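Local structure of Dr hemagglutinin structural subunit (Escherichia coli, 1UT1) at residues G115-G118 / G119-I123. The protein forms the adhesive subunit of Dr fimbriae on uropathogenic Escherichia coli, binding the Dr blood group antigen and mediating adherence to the upper urinary tract. The protein carries 3 engineered substitutions. Sequence-based numbering, arbitrary orientation.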
loop_
_atom_site.group_PDB
_atom_site.type_symbol
_atom_site.label_atom_id
_atom_site.label_comp_id
_atom_site.label_asym_id
_atom_site.label_seq_id
_atom_site.Cartn_x
_atom_site.Cartn_y
_atom_site.Cartn_z
ATOM N N GLY A 115 22.328 19.351 -13.891
ATOM C CA GLY A 115 21.162 19.910 -14.543
ATOM C C GLY A 115 19.883 19.252 -14.053
ATOM O O GLY A 115 19.883 18.089 -13.628
ATOM N N SER A 116 18.799 20.011 -14.109
ATOM C CA SER A 116 17.492 19.539 -13.659
ATOM C C SER A 116 16.832 18.698 -14.749
ATOM O O SER A 116 15.914 19.145 -15.413
ATOM C CB SER A 116 16.609 20.741 -13.317
ATOM O OG SER A 116 17.133 21.393 -12.176
ATOM N N TRP A 117 17.304 17.469 -14.907
ATOM C CA TRP A 117 16.815 16.583 -15.951
ATOM C C TRP A 117 15.377 16.128 -15.689
ATOM O O TRP A 117 15.003 15.811 -14.541
ATOM C CB TRP A 117 17.713 15.344 -16.012
ATOM C CG TRP A 117 17.404 14.442 -17.132
ATOM C CD1 TRP A 117 17.734 14.632 -18.455
ATOM C CD2 TRP A 117 16.755 13.155 -17.057
ATOM N NE1 TRP A 117 17.351 13.533 -19.193
ATOM C CE2 TRP A 117 16.739 12.621 -18.368
ATOM C CE3 TRP A 117 16.182 12.405 -16.006
ATOM C CZ2 TRP A 117 16.191 11.363 -18.666
ATOM C CZ3 TRP A 117 15.628 11.148 -16.309
ATOM C CH2 TRP A 117 15.626 10.652 -17.637
ATOM N N GLY A 118 14.635 15.960 -16.781
ATOM C CA GLY A 118 13.330 15.335 -16.748
ATOM C C GLY A 118 13.349 14.359 -17.922
ATOM O O GLY A 118 13.954 14.635 -18.974
ATOM N N GLY A 119 12.700 13.226 -17.748
ATOM C CA GLY A 119 12.693 12.223 -18.795
ATOM C C GLY A 119 12.021 10.922 -18.353
ATOM O O GLY A 119 11.300 10.859 -17.361
ATOM N N ILE A 120 12.241 9.902 -19.145
ATOM C CA ILE A 120 11.624 8.608 -18.928
ATOM C C ILE A 120 12.762 7.616 -18.845
ATOM O O ILE A 120 13.655 7.622 -19.690
ATOM C CB ILE A 120 10.760 8.231 -20.152
ATOM C CG1 ILE A 120 9.642 9.265 -20.367
ATOM C CG2 ILE A 120 10.178 6.816 -19.987
ATOM C CD1 ILE A 120 8.979 9.182 -21.742
ATOM N N ILE A 121 12.763 6.812 -17.794
ATOM C CA ILE A 121 13.744 5.745 -17.636
ATOM C C ILE A 121 12.987 4.435 -17.932
ATOM O O ILE A 121 11.943 4.179 -17.351
ATOM C CB ILE A 121 14.223 5.669 -16.164
ATOM C CG1 ILE A 121 15.005 6.936 -15.757
ATOM C CG2 ILE A 121 15.049 4.390 -15.932
ATOM C CD1 ILE A 121 16.304 7.070 -16.401
ATOM N N GLY A 122 13.494 3.641 -18.858
ATOM C CA GLY A 122 12.897 2.346 -19.162
ATOM C C GLY A 122 13.628 1.264 -18.353
ATOM O O GLY A 122 14.851 1.305 -18.203
ATOM N N ILE A 123 12.875 0.294 -17.870
ATOM C CA ILE A 123 13.449 -0.849 -17.153
ATOM C C ILE A 123 13.186 -2.056 -18.081
ATOM O O ILE A 123 12.022 -2.290 -18.466
ATOM C CB ILE A 123 12.688 -1.103 -15.848
ATOM C CG1 ILE A 123 12.672 0.157 -14.949
ATOM C CG2 ILE A 123 13.313 -2.304 -15.099
ATOM C CD1 ILE A 123 14.072 0.722 -14.618
#
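The indole of W117 lies flat beneath the backbone of G119, two residues on, and so illustrates how a tryptophan can cover the start of the strand that follows it where the chain offers glycine. One ring face takes the main chain: G119 CA sits 3.8 Å from the centroid of the six-membered ring, 24° off the ring normal, a CH-pi contact over the face. G119 N stands over the same face, 3.7 Å above the plane and displaced toward the rim. The closest approach is 3.5 Å, from W117 CH2 to G119 CA. G119 carries no side chain on the face turned to the indole, and its CA rests directly on the ring. With CG anti to the backbone N (chi1 -174°), the indole runs forward along the chain, its benzo end reaching I121. There the contact is apolar and oblique, I121 CD1 meeting W117 CH2 at 3.8 Å. I121 CG1 is anti to its own carbonyl carbon, and chi2 of -69° folds CD1 back toward the indole.

The polar corner of the ring is satisfied elsewhere: NE1 is hydrogen-bonded to OD1 of D98, which helps fix the rotation of the indole, while W102 meets W117 edge-to-face. Just upstream, S116 centres an inverse gamma turn, closed by a weak bond from W117 N to G115 O (2.9 Å). P96 and V55 also touch the buried indole, linking it to the neighbouring strands 89-96 and 49-58. This is a tryptophan–glycine CH-pi pairing at the entry to a strand, set between two antiparallel neighbours in the immunoglobulin-like beta-sandwich of a Dr-family fimbrial adhesin.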